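Local atomic coordinates of phosphoribosyl-aminoimidazole carboxylase (Aspergillus clavatus, PDB entry 3K5I), a protein that probably catalyses the ATP-dependent carboxylation of 5-aminoimidazole ribonucleotide to N5-carboxyaminoimidazole ribonucleotide, as an ATP-grasp enzyme of purine biosynthesis. Residues Leu163-Lys168 / Glu191-Arg196; Pro225-Val230 / Lys237-Pro242; Lys268-Val273 / Asp309-Ala314; Leu334-Gly339 / Gly375-Thr380; Ile355-Ile360 / Glu388-Pro393. All blocks are in the same frame, centred on the assembly; numbering follows the deposited sequence. Where two conformers were deposited one is given.

Contact 1 (Leu163-Lys168 / Glu191-Arg196). With ADP (adenosine-5'-diphosphate), chain G.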
# COMPACT_ATOMS: atom_id res chain seq x y z
N LEU A 163 12.22 37.12 12.61
CA LEU A 163 10.96 36.68 13.18
C LEU A 163 10.22 35.94 12.07
O LEU A 163 10.51 36.07 10.88
CB LEU A 163 10.18 37.88 13.69
CG LEU A 163 10.02 39.15 12.86
CD1 LEU A 163 9.00 38.65 11.80
CD2 LEU A 163 9.49 40.40 13.68
N MET A 164 9.23 35.14 12.44
CA MET A 164 8.52 34.42 11.38
C MET A 164 7.25 35.15 11.05
O MET A 164 6.40 35.29 11.92
CB MET A 164 8.21 32.98 11.82
CG MET A 164 7.65 32.09 10.69
SD MET A 164 8.74 32.24 9.29
CE MET A 164 9.85 31.11 9.72
N LEU A 165 7.11 35.67 9.83
CA LEU A 165 5.85 36.35 9.58
C LEU A 165 4.87 35.29 9.15
O LEU A 165 5.21 34.48 8.30
CB LEU A 165 5.92 37.40 8.46
CG LEU A 165 4.70 38.33 8.31
CD1 LEU A 165 4.17 39.01 9.62
CD2 LEU A 165 4.87 39.39 7.14
N LYS A 166 3.66 35.28 9.69
CA LYS A 166 2.72 34.23 9.28
C LYS A 166 1.28 34.67 9.05
O LYS A 166 0.75 35.49 9.81
CB LYS A 166 2.65 33.18 10.39
CG LYS A 166 3.93 32.66 10.99
CD LYS A 166 3.68 31.33 11.75
CE LYS A 166 4.96 30.48 12.10
NZ LYS A 166 4.84 29.20 12.97
N SER A 167 0.64 34.07 8.04
CA SER A 167 -0.76 34.28 7.69
C SER A 167 -1.51 33.45 8.72
O SER A 167 -1.15 32.28 9.03
CB SER A 167 -1.19 33.63 6.35
OG SER A 167 -2.60 33.79 6.17
N LYS A 168 -2.56 34.04 9.27
CA LYS A 168 -3.37 33.30 10.23
C LYS A 168 -4.19 32.21 9.50
O LYS A 168 -4.41 31.08 9.93
CB LYS A 168 -4.32 34.30 10.86
CG LYS A 168 -3.65 35.28 11.82
CD LYS A 168 -4.82 36.13 12.37
CE LYS A 168 -4.55 37.28 13.32
NZ LYS A 168 -5.70 37.43 14.31
N GLU A 191 4.45 42.37 1.13
CA GLU A 191 4.03 42.03 -0.21
C GLU A 191 3.77 40.53 -0.23
O GLU A 191 2.69 40.05 -0.59
CB GLU A 191 5.17 42.43 -1.13
CG GLU A 191 4.88 42.38 -2.61
CD GLU A 191 3.50 42.83 -3.00
OE1 GLU A 191 2.95 43.77 -2.39
OE2 GLU A 191 3.00 42.22 -3.97
N ALA A 192 4.80 39.77 0.15
CA ALA A 192 4.73 38.30 0.11
C ALA A 192 3.47 37.61 0.58
O ALA A 192 2.97 36.67 -0.07
CB ALA A 192 5.98 37.65 0.67
N LEU A 193 2.98 38.08 1.72
CA LEU A 193 1.79 37.57 2.38
C LEU A 193 0.70 38.60 2.23
O LEU A 193 -0.13 38.82 3.12
CB LEU A 193 2.13 37.53 3.85
CG LEU A 193 3.09 36.38 4.20
CD1 LEU A 193 3.18 36.22 5.74
CD2 LEU A 193 2.65 35.07 3.59
N LYS A 194 0.73 39.25 1.08
CA LYS A 194 -0.23 40.28 0.79
C LYS A 194 -1.66 39.91 1.12
O LYS A 194 -2.11 38.80 0.93
CB LYS A 194 -0.18 40.49 -0.72
CG LYS A 194 0.12 41.88 -1.24
CD LYS A 194 -0.51 42.02 -2.63
CE LYS A 194 0.33 41.50 -3.78
NZ LYS A 194 0.23 42.45 -4.92
N ASP A 195 -2.42 40.92 1.49
CA ASP A 195 -3.84 40.78 1.72
C ASP A 195 -4.33 39.60 2.50
O ASP A 195 -5.36 39.05 2.12
CB ASP A 195 -4.54 40.67 0.37
CG ASP A 195 -4.72 42.01 -0.28
OD1 ASP A 195 -4.90 43.03 0.41
OD2 ASP A 195 -4.65 42.03 -1.52
N ARG A 196 -3.61 39.21 3.55
CA ARG A 196 -4.00 38.09 4.39
C ARG A 196 -4.00 38.65 5.85
O ARG A 196 -3.40 39.67 6.16
CB ARG A 196 -3.05 36.87 4.14
CG ARG A 196 -2.94 36.46 2.64
CD ARG A 196 -1.89 35.35 2.34
NE ARG A 196 -2.23 34.10 3.04
CZ ARG A 196 -1.55 32.95 2.99
NH1 ARG A 196 -0.43 32.88 2.28
NH2 ARG A 196 -1.95 31.89 3.67
PB ADP G . 2.84 25.47 8.05
O1B ADP G . 2.76 26.01 6.67
O2B ADP G . 1.35 25.41 8.31
O3B ADP G . 3.27 24.09 8.64
PA ADP G . 4.50 26.23 10.42
O1A ADP G . 4.48 24.87 10.95
O2A ADP G . 4.20 27.20 11.54
O3A ADP G . 3.56 26.41 9.13
O5' ADP G . 6.04 26.41 10.02
C5' ADP G . 6.75 25.43 9.26
C4' ADP G . 8.17 25.32 9.76
O4' ADP G . 8.81 26.62 9.69
C3' ADP G . 8.40 24.97 11.22
O3' ADP G . 8.58 23.54 11.23
C2' ADP G . 9.77 25.56 11.57
O2' ADP G . 10.83 24.99 10.74
C1' ADP G . 9.56 26.86 10.84
N9 ADP G . 9.05 27.81 11.81
C8 ADP G . 7.72 28.02 12.07
N7 ADP G . 7.55 28.83 13.13
C5 ADP G . 8.85 29.16 13.47
C6 ADP G . 9.32 30.10 14.45
N6 ADP G . 8.82 30.79 15.31
N1 ADP G . 10.68 30.21 14.54
C2 ADP G . 11.57 29.56 13.71
N3 ADP G . 11.13 28.79 12.75
C4 ADP G . 9.80 28.59 12.66
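Arg196 reaches back over Ser167, and its side chain can be followed outward. Arg196 CB lies 3.7 Å from Ser167 OG. The chain then bends at chi3 (62°), which brings the guanidinium round above the serine. CD passes Ser167 OG at a looser distance, and Arg196 NE comes to 3.2 Å from Ser167 OG. Over one face of the flat group sits Ser167 CB, displaced toward the rim and 3.4 Å from Arg196 CZ. The tip is held by backbone carbonyls. Arg196 NH2 bonds to the O of Thr169, and NH1 bonds to the O of Arg175, a residue of the ribonucleotide pocket. Ser167 OG bonds to Thr169 O as well, so one carbonyl serves both side chains.

The second half of the contact is apolar. Leu193, the first residue to leave the helical conformation, sends CD1 to within 3.7 Å of Leu165 CG. The two side chains run past one another in opposing senses.

Lys166 points away from this packing, to the nucleotide. Its extended chain ends with Lys166 NZ 2.5 Å from O2A of ADP, on the alpha phosphate. Lys166 NZ is also 2.7 Å from ADP N7. Both are hydrogen bonds, and Glu201 adds a salt bridge. Alternate residues of the strand thus serve the ATP-grasp nucleotide site and the packing behind it.

Strand 163-167 runs between strands 198-202 and 177-180 of a four-stranded antiparallel sheet. Leu193 and Arg196, in the turn after helix 186-192, cover Leu165 and Ser167.

Contact 2 (Pro225-Val230 / Lys237-Pro242)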
# COMPACT_ATOMS: atom_id res chain seq x y z
N PRO A 225 5.25 6.68 17.78
CA PRO A 225 6.46 7.22 18.41
C PRO A 225 6.79 8.64 17.93
O PRO A 225 6.31 9.13 16.88
CB PRO A 225 7.55 6.26 17.93
CG PRO A 225 6.84 4.94 17.82
CD PRO A 225 5.50 5.35 17.19
N THR A 226 7.56 9.36 18.73
CA THR A 226 7.98 10.72 18.41
C THR A 226 9.02 10.53 17.28
O THR A 226 9.87 9.60 17.30
CB THR A 226 8.75 11.30 19.61
OG1 THR A 226 7.95 11.26 20.79
CG2 THR A 226 9.32 12.69 19.32
N VAL A 227 8.87 11.35 16.26
CA VAL A 227 9.75 11.40 15.08
C VAL A 227 10.43 12.78 15.01
O VAL A 227 10.04 13.78 15.68
CB VAL A 227 9.08 11.08 13.73
CG1 VAL A 227 8.46 9.67 13.75
CG2 VAL A 227 8.10 12.11 13.48
N GLU A 228 11.55 12.81 14.29
CA GLU A 228 12.39 13.99 14.15
C GLU A 228 12.13 14.47 12.75
O GLU A 228 12.26 13.68 11.81
CB GLU A 228 13.80 13.40 14.02
CG GLU A 228 14.77 14.41 13.46
CD GLU A 228 16.18 13.87 13.57
OE1 GLU A 228 16.39 12.71 13.95
OE2 GLU A 228 17.10 14.63 13.26
N THR A 229 11.81 15.75 12.58
CA THR A 229 11.54 16.18 11.24
C THR A 229 12.51 17.26 10.82
O THR A 229 13.06 17.96 11.66
CB THR A 229 10.12 16.81 11.17
OG1 THR A 229 9.91 17.82 12.17
CG2 THR A 229 9.16 15.74 11.52
N VAL A 230 12.71 17.43 9.52
CA VAL A 230 13.61 18.48 9.05
C VAL A 230 12.89 19.31 8.01
O VAL A 230 12.39 18.80 6.99
CB VAL A 230 14.98 17.99 8.52
CG1 VAL A 230 15.84 19.22 8.22
CG2 VAL A 230 15.68 17.02 9.51
N LYS A 237 10.87 18.32 4.89
CA LYS A 237 11.76 17.70 3.93
C LYS A 237 11.99 16.23 4.27
O LYS A 237 11.71 15.33 3.47
CB LYS A 237 13.06 18.50 3.83
CG LYS A 237 14.06 17.93 2.84
CD LYS A 237 15.31 18.81 2.88
CE LYS A 237 16.61 18.11 2.49
NZ LYS A 237 17.76 19.04 2.76
N LEU A 238 12.49 16.01 5.48
CA LEU A 238 12.75 14.63 5.90
C LEU A 238 12.07 14.34 7.21
O LEU A 238 11.84 15.26 8.01
CB LEU A 238 14.21 14.44 6.34
CG LEU A 238 15.10 14.67 5.13
CD1 LEU A 238 16.54 15.11 5.51
CD2 LEU A 238 15.01 13.29 4.51
N VAL A 239 11.83 13.04 7.40
CA VAL A 239 11.29 12.50 8.65
C VAL A 239 12.14 11.27 9.03
O VAL A 239 12.33 10.43 8.17
CB VAL A 239 9.76 12.23 8.62
CG1 VAL A 239 9.32 11.58 9.97
CG2 VAL A 239 8.96 13.54 8.39
N TYR A 240 12.64 11.16 10.27
CA TYR A 240 13.42 10.00 10.78
C TYR A 240 12.56 9.40 11.87
O TYR A 240 12.20 10.00 12.88
CB TYR A 240 14.76 10.38 11.40
CG TYR A 240 15.66 11.08 10.42
CD1 TYR A 240 15.43 12.41 10.06
CD2 TYR A 240 16.68 10.39 9.79
CE1 TYR A 240 16.22 13.04 9.14
CE2 TYR A 240 17.48 11.05 8.84
CZ TYR A 240 17.28 12.36 8.55
OH TYR A 240 18.13 12.90 7.62
N ALA A 241 12.21 8.15 11.67
CA ALA A 241 11.32 7.57 12.65
C ALA A 241 11.88 6.25 13.16
O ALA A 241 12.18 5.37 12.39
CB ALA A 241 9.93 7.43 11.91
N PRO A 242 12.06 6.13 14.48
CA PRO A 242 11.72 7.17 15.45
C PRO A 242 12.84 8.21 15.43
O PRO A 242 13.83 7.96 14.75
CB PRO A 242 11.75 6.38 16.77
CG PRO A 242 12.87 5.37 16.50
CD PRO A 242 12.94 5.11 15.05
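Val230 O takes two backbone N-H groups, from Lys237 and Leu238. Lys237 N is 2.6 Å from Val230 O, nearly along the C=O axis. Leu238 N lies 3.2 Å from Val230 O, in the carbonyl plane and on a lone pair. Two residues facing one make a classic beta bulge. It sits near the turn of the hairpin formed by strands 221-232 and 235-241 in the ATP-grasp domain.

Beyond the bulge the pairing is regular. Glu228 and Tyr240 form a hydrogen-bonded pair, with Tyr240 N 3.0 Å from Glu228 O. Thr229 and Val239 form the non-hydrogen-bonded pair next to it. Their CG2 atoms meet at 3.8 Å, the side chains side by side.

On the other face Glu228 reaches across the base of Tyr240, its CG anti to the backbone N (chi1 163°). The carboxylate and the ring are turned 36° apart. Arg244 joins these two side chains, through a salt bridge to Glu228 OE1 and a cation-pi contact with Tyr240. Val230 CG2 touches the ring edge, 4.0 Å from Tyr240 CE1.

At the far end Pro242 follows a cis peptide bond. Just before it, Val227 CG1 presses tightly on Ala241 CB at 3.3 Å.

Contact 3 (Lys268-Val273 / Asp309-Ala314)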
# COMPACT_ATOMS: atom_id res chain seq x y z
N LYS A 268 -12.86 12.61 17.05
CA LYS A 268 -12.21 11.33 16.95
C LYS A 268 -11.39 11.56 15.70
O LYS A 268 -11.78 12.35 14.85
CB LYS A 268 -13.28 10.26 16.69
CG LYS A 268 -13.81 9.79 18.06
CD LYS A 268 -14.54 8.41 17.97
CE LYS A 268 -15.78 8.52 17.07
NZ LYS A 268 -17.10 8.20 17.75
N GLY A 269 -10.25 10.90 15.60
CA GLY A 269 -9.47 11.12 14.40
C GLY A 269 -7.99 11.27 14.73
O GLY A 269 -7.55 11.37 15.89
N VAL A 270 -7.22 11.22 13.65
CA VAL A 270 -5.81 11.40 13.82
C VAL A 270 -5.54 12.91 13.83
O VAL A 270 -6.13 13.71 13.08
CB VAL A 270 -5.05 10.81 12.65
CG1 VAL A 270 -3.75 11.65 12.35
CG2 VAL A 270 -4.82 9.34 12.96
N PHE A 271 -4.62 13.24 14.72
CA PHE A 271 -4.07 14.55 15.00
C PHE A 271 -2.55 14.51 14.88
O PHE A 271 -1.83 13.60 15.33
CB PHE A 271 -4.31 14.92 16.45
CG PHE A 271 -5.70 15.39 16.71
CD1 PHE A 271 -6.73 14.48 16.78
CD2 PHE A 271 -5.95 16.73 16.86
CE1 PHE A 271 -8.01 14.90 17.01
CE2 PHE A 271 -7.24 17.15 17.09
CZ PHE A 271 -8.26 16.24 17.16
N GLY A 272 -2.07 15.59 14.27
CA GLY A 272 -0.64 15.79 14.06
C GLY A 272 -0.09 16.85 14.98
O GLY A 272 -0.54 17.99 14.93
N VAL A 273 0.93 16.49 15.76
CA VAL A 273 1.55 17.49 16.66
C VAL A 273 3.03 17.90 16.35
O VAL A 273 3.91 17.06 16.36
CB VAL A 273 1.22 17.23 18.15
CG1 VAL A 273 1.93 18.23 18.99
CG2 VAL A 273 -0.32 17.27 18.40
N ASP A 309 -4.96 4.08 8.04
CA ASP A 309 -5.85 3.01 8.51
C ASP A 309 -6.38 3.49 9.87
O ASP A 309 -7.56 3.38 10.21
CB ASP A 309 -4.90 1.85 8.84
CG ASP A 309 -4.27 1.22 7.59
OD1 ASP A 309 -4.98 1.22 6.54
OD2 ASP A 309 -3.17 0.61 7.75
N ALA A 310 -5.47 3.99 10.69
CA ALA A 310 -5.89 4.41 12.02
C ALA A 310 -7.04 5.41 12.04
O ALA A 310 -8.05 5.24 12.75
CB ALA A 310 -4.68 4.87 12.80
N HIS A 311 -6.88 6.45 11.23
CA HIS A 311 -7.90 7.49 11.15
C HIS A 311 -9.29 6.97 10.75
O HIS A 311 -10.29 7.34 11.33
CB HIS A 311 -7.49 8.54 10.18
CG HIS A 311 -8.42 9.70 10.18
ND1 HIS A 311 -8.32 10.70 11.13
CD2 HIS A 311 -9.51 9.98 9.43
CE1 HIS A 311 -9.32 11.56 10.94
NE2 HIS A 311 -10.04 11.16 9.90
N LEU A 312 -9.37 6.07 9.78
CA LEU A 312 -10.67 5.55 9.39
C LEU A 312 -11.27 4.81 10.55
O LEU A 312 -12.42 5.00 10.88
CB LEU A 312 -10.45 4.51 8.31
CG LEU A 312 -10.49 4.97 6.87
CD1 LEU A 312 -10.27 3.67 6.11
CD2 LEU A 312 -11.88 5.65 6.55
N ARG A 313 -10.47 3.93 11.17
CA ARG A 313 -10.96 3.17 12.30
C ARG A 313 -11.52 4.07 13.38
O ARG A 313 -12.62 3.84 13.93
CB ARG A 313 -9.84 2.29 12.89
CG ARG A 313 -9.56 1.12 11.96
CD ARG A 313 -8.19 0.38 12.21
NE ARG A 313 -7.99 -0.79 11.34
CZ ARG A 313 -7.91 -2.06 11.75
NH1 ARG A 313 -8.08 -2.41 13.00
NH2 ARG A 313 -7.69 -3.06 10.90
N ALA A 314 -10.74 5.11 13.65
CA ALA A 314 -11.14 6.02 14.73
C ALA A 314 -12.50 6.67 14.50
O ALA A 314 -13.37 6.73 15.39
CB ALA A 314 -10.11 7.08 14.99
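His311, Ala314 and Val270 carry most of this strand-to-helix contact. The N-H of Val270 points into the edge of the His311 ring. The bond from Val270 N to His311 ND1 is 2.8 Å long and almost straight (177°). The donor lies in the ring plane, so ND1 acts here as an acceptor. His311 CG stands anti to the backbone N (chi1 -173°), which swings the ring off the helix toward the strand. NE2 also has a partner, Thr91 OG1. Both ring nitrogens of this buried histidine are therefore bonded, and the ring is fixed in rotation.

Val270 lies across the base of the same side chain, with CG2 3.9 Å from His311 CB. One turn on, Ala314 turns its methyl to the strand. Ala314 CB is 3.9 Å from Gly269 N. Gly269 has no side chain, which lets its CA come within 3.5 Å of His311 CE1.

Strand 269-278 lies between strands 283-289 and 206-216 of the large antiparallel sheet. Val270 and Ala314 both also pack on Val215 of strand 206-216. Helix 307-315 is wedged between this sheet and helix 34-46, where His311 and Leu312 touch Leu39.

Contact 4 (Leu334-Gly339 / Gly375-Thr380)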
# COMPACT_ATOMS: atom_id res chain seq x y z
N LEU A 334 11.49 11.08 2.86
CA LEU A 334 11.98 12.27 2.16
C LEU A 334 10.83 12.82 1.29
O LEU A 334 10.13 12.06 0.61
CB LEU A 334 13.19 11.89 1.28
CG LEU A 334 13.74 13.09 0.48
CD1 LEU A 334 14.67 14.00 1.25
CD2 LEU A 334 14.54 12.51 -0.62
N ASN A 335 10.54 14.12 1.31
CA ASN A 335 9.44 14.61 0.49
C ASN A 335 10.03 14.87 -0.87
O ASN A 335 11.20 15.15 -0.90
CB ASN A 335 8.91 15.98 0.99
CG ASN A 335 7.70 15.81 1.89
OD1 ASN A 335 7.05 14.75 1.88
ND2 ASN A 335 7.41 16.82 2.71
N ILE A 336 9.23 14.81 -1.94
CA ILE A 336 9.61 15.13 -3.29
C ILE A 336 8.83 16.40 -3.54
O ILE A 336 7.62 16.43 -3.72
CB ILE A 336 9.13 14.12 -4.27
CG1 ILE A 336 9.81 12.79 -3.97
CG2 ILE A 336 9.48 14.58 -5.67
CD1 ILE A 336 9.24 11.81 -4.90
N ILE A 337 9.56 17.50 -3.49
CA ILE A 337 9.02 18.84 -3.62
C ILE A 337 9.21 19.36 -5.04
O ILE A 337 10.25 19.10 -5.63
CB ILE A 337 10.02 19.64 -2.69
CG1 ILE A 337 9.92 19.05 -1.31
CG2 ILE A 337 9.73 21.10 -2.66
CD1 ILE A 337 8.43 18.85 -1.07
N GLY A 338 8.26 20.12 -5.60
CA GLY A 338 8.46 20.67 -6.95
C GLY A 338 9.79 21.48 -7.02
O GLY A 338 10.17 22.20 -6.09
N GLY A 339 10.58 21.36 -8.09
CA GLY A 339 11.84 22.12 -8.14
C GLY A 339 11.74 23.29 -9.11
O GLY A 339 10.63 23.76 -9.42
N GLY A 375 5.10 14.05 -3.96
CA GLY A 375 5.15 12.64 -3.69
C GLY A 375 6.15 12.52 -2.49
O GLY A 375 6.55 13.53 -1.95
N HIS A 376 6.48 11.31 -2.04
CA HIS A 376 7.41 11.02 -0.95
C HIS A 376 7.98 9.64 -1.16
O HIS A 376 7.39 8.84 -1.88
CB HIS A 376 6.82 11.17 0.46
CG HIS A 376 5.93 10.03 0.89
ND1 HIS A 376 4.55 10.12 0.79
CD2 HIS A 376 6.18 8.84 1.49
CE1 HIS A 376 4.00 9.03 1.30
NE2 HIS A 376 4.97 8.23 1.73
N ILE A 377 9.16 9.42 -0.57
CA ILE A 377 9.86 8.15 -0.67
C ILE A 377 10.07 7.78 0.77
O ILE A 377 10.45 8.62 1.61
CB ILE A 377 11.31 8.25 -1.10
CG1 ILE A 377 11.40 9.08 -2.37
CG2 ILE A 377 11.89 6.81 -1.34
CD1 ILE A 377 10.40 8.60 -3.37
N THR A 378 9.81 6.51 1.05
CA THR A 378 10.04 6.12 2.44
C THR A 378 11.06 4.99 2.41
O THR A 378 10.81 3.98 1.76
CB THR A 378 8.76 5.63 3.20
OG1 THR A 378 7.89 6.71 3.51
CG2 THR A 378 9.12 5.11 4.59
N VAL A 379 12.14 5.15 3.16
CA VAL A 379 13.14 4.04 3.21
C VAL A 379 13.25 3.36 4.60
O VAL A 379 13.39 4.02 5.66
CB VAL A 379 14.52 4.56 2.74
CG1 VAL A 379 15.60 3.51 2.85
CG2 VAL A 379 14.39 5.02 1.34
N THR A 380 13.15 2.04 4.64
CA THR A 380 13.22 1.35 5.94
C THR A 380 14.58 0.62 6.07
O THR A 380 15.37 0.54 5.13
CB THR A 380 12.15 0.27 5.94
OG1 THR A 380 12.33 -0.55 4.77
CG2 THR A 380 10.80 0.88 5.77
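Strands 331-337 and 373-380 of the C-terminal domain run antiparallel here, with Leu334 facing Ile377. Leu334 N is 2.9 Å from Ile377 O. The return bond, Ile377 N to Leu334 O, measures 3.1 Å. Further along, Ile336 N reaches Gly375 O at 3.0 Å. This donor stands above the carbonyl plane, 45° out of it. The reverse bond, from Gly375 N to Ile336 O, is weak.

Asn335 and His376 form the non-hydrogen-bonded pair. Asn335 OD1 is 3.9 Å from His376 CB, and the amide and ring planes are 64° apart. Asn335 ND2 bonds to Cys236 O and Asn294 OD1. His376 ND1 bonds to Tyr363 OH, and its ring stacks with those of His361 and His297.

Both strands belong to the large antiparallel sheet that the ATP-grasp and C-terminal domains share. Asn335 continues it toward strand 235-241 by pairing with Lys237.

The opposite face is apolar. Ile336 CG1 is anti to the carbonyl carbon (chi1 -64°), which carries CD1 over Gly375 to Ile377. The two CD1 atoms of Ile336 and Ile377 meet at 3.7 Å. Helix 384-399 covers this face, with Ile391 on Leu334 and Leu394 on Ile377.

Contact 5 (Ile355-Ile360 / Glu388-Pro393)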
# COMPACT_ATOMS: atom_id res chain seq x y z
N ILE A 355 17.08 3.03 -4.90
CA ILE A 355 17.57 3.02 -3.52
C ILE A 355 17.12 1.69 -2.91
O ILE A 355 15.99 1.25 -3.17
CB ILE A 355 17.05 4.23 -2.81
CG1 ILE A 355 17.46 5.46 -3.63
CG2 ILE A 355 17.50 4.19 -1.38
CD1 ILE A 355 18.96 5.92 -3.57
N PRO A 356 17.97 1.00 -2.16
CA PRO A 356 17.44 -0.29 -1.68
C PRO A 356 16.35 0.09 -0.66
O PRO A 356 16.49 1.10 0.01
CB PRO A 356 18.65 -1.00 -0.99
CG PRO A 356 19.87 -0.16 -1.34
CD PRO A 356 19.44 1.17 -1.93
N ASN A 357 15.30 -0.73 -0.51
CA ASN A 357 14.24 -0.48 0.50
C ASN A 357 13.42 0.77 0.45
O ASN A 357 12.78 1.15 1.43
CB ASN A 357 14.86 -0.52 1.91
CG ASN A 357 15.49 -1.86 2.17
OD1 ASN A 357 15.34 -2.76 1.32
ND2 ASN A 357 16.15 -2.02 3.32
N ALA A 358 13.42 1.40 -0.71
CA ALA A 358 12.73 2.64 -0.82
C ALA A 358 11.34 2.48 -1.39
O ALA A 358 11.16 1.94 -2.49
CB ALA A 358 13.61 3.53 -1.69
N SER A 359 10.34 2.95 -0.65
CA SER A 359 8.99 2.81 -1.15
C SER A 359 8.63 4.15 -1.75
O SER A 359 8.72 5.17 -1.07
CB SER A 359 8.07 2.43 0.02
OG SER A 359 6.70 2.70 -0.20
N ILE A 360 8.25 4.12 -3.03
CA ILE A 360 7.91 5.35 -3.72
C ILE A 360 6.42 5.67 -3.77
O ILE A 360 5.65 4.82 -4.11
CB ILE A 360 8.42 5.30 -5.18
CG1 ILE A 360 9.96 5.05 -5.22
CG2 ILE A 360 7.88 6.50 -5.93
CD1 ILE A 360 10.68 4.27 -6.32
N GLU A 388 19.83 5.35 6.82
CA GLU A 388 20.50 6.60 6.46
C GLU A 388 21.45 6.41 5.26
O GLU A 388 21.52 7.23 4.34
CB GLU A 388 21.33 7.08 7.61
CG GLU A 388 20.58 7.88 8.65
CD GLU A 388 21.38 7.89 9.95
OE1 GLU A 388 20.86 8.29 11.00
OE2 GLU A 388 22.56 7.50 9.93
N THR A 389 22.18 5.31 5.29
CA THR A 389 23.06 5.07 4.15
C THR A 389 22.33 4.76 2.83
O THR A 389 22.76 5.11 1.72
CB THR A 389 23.85 3.82 4.52
OG1 THR A 389 24.63 4.07 5.70
CG2 THR A 389 24.73 3.44 3.38
N HIS A 390 21.22 4.03 2.93
CA HIS A 390 20.52 3.72 1.68
C HIS A 390 19.97 4.97 1.07
O HIS A 390 19.92 5.10 -0.15
CB HIS A 390 19.29 2.95 1.99
CG HIS A 390 19.53 1.51 2.29
ND1 HIS A 390 20.74 0.89 2.05
CD2 HIS A 390 18.70 0.57 2.81
CE1 HIS A 390 20.65 -0.37 2.44
NE2 HIS A 390 19.42 -0.59 2.88
N ILE A 391 19.53 5.90 1.90
CA ILE A 391 18.96 7.12 1.34
C ILE A 391 19.90 8.26 0.95
O ILE A 391 19.55 9.12 0.12
CB ILE A 391 17.84 7.67 2.24
CG1 ILE A 391 16.84 8.49 1.45
CG2 ILE A 391 18.44 8.50 3.36
CD1 ILE A 391 15.41 8.74 2.21
N GLN A 392 21.09 8.32 1.53
CA GLN A 392 21.95 9.47 1.15
C GLN A 392 22.04 9.99 -0.29
O GLN A 392 21.83 11.18 -0.60
CB GLN A 392 23.37 9.32 1.68
CG GLN A 392 24.16 10.63 1.60
CD GLN A 392 23.45 11.72 2.36
OE1 GLN A 392 23.62 11.84 3.57
NE2 GLN A 392 22.63 12.49 1.66
N PRO A 393 22.37 9.08 -1.19
CA PRO A 393 22.49 9.44 -2.58
C PRO A 393 21.27 10.11 -3.21
O PRO A 393 21.38 10.97 -4.09
CB PRO A 393 22.83 8.12 -3.24
CG PRO A 393 23.11 7.20 -2.21
CD PRO A 393 22.40 7.63 -0.98
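His390 holds its CG anti to the carbonyl carbon (chi1 -78°), and this sends the imidazole off the helix onto Pro356 and Asn357. Asn357 has the same first torsion (chi1 -60°), which sets its amide beside the ring edge. Pro356 comes over one face of the imidazole. Pro356 CG lies 3.9 Å from the centroid of the His390 ring and 19° off the normal, a CH-pi contact. The nearest ring atom is His390 ND1, 3.7 Å from Pro356 CG.

Asn357 approaches near the ring plane. Asn357 ND2 is 3.6 Å from His390 NE2, and the amide stands almost perpendicular to the ring. The bond made by Asn357 ND2 goes to Thr380 O on the neighbouring strand. His390 CD2 also faces Pro356 O at 3.6 Å.

Ile355 extends the contact along the helix. Ile355 CD1 lies 4.5 Å from Pro393 CB, a loose apolar touch. The helix is kinked at Pro393, whose N makes no bond to the turn before.

The second subunit also reaches this surface. Its Gln323 packs on Pro356 and His390, and its Ser324 OG bonds to Asn357 N.

Residues Ile355 to Ala358 make a type II beta turn leading into strand 358-362, outermost in the sheet within this chain. Proline in its second position and asparagine with positive phi in its third are characteristic of this turn.

How the contacts relate
Contacts 2, 3, 4 and 5 all reach the large antiparallel sheet, while contact 1 belongs to the smaller sheet, whose Lys166 binds ADP. Contacts 2 and 4 adjoin through strands 235-241 and 331-337, where the sheet crosses from the ATP-grasp to the C-terminal domain. Helix 384-399, part of contact 5, also packs on contact 4. Strands 373-380 and 358-362 are neighbours, and the segments of these two contacts alternate along the chain. Contacts 1 to 4 are buried; contact 5 is only partly so and lies at the subunit interface. Backbone bonds dominate contacts 2 and 4. Contact 3 combines one histidine bond with close packing, and contacts 1 and 5 rest on side-chain packing.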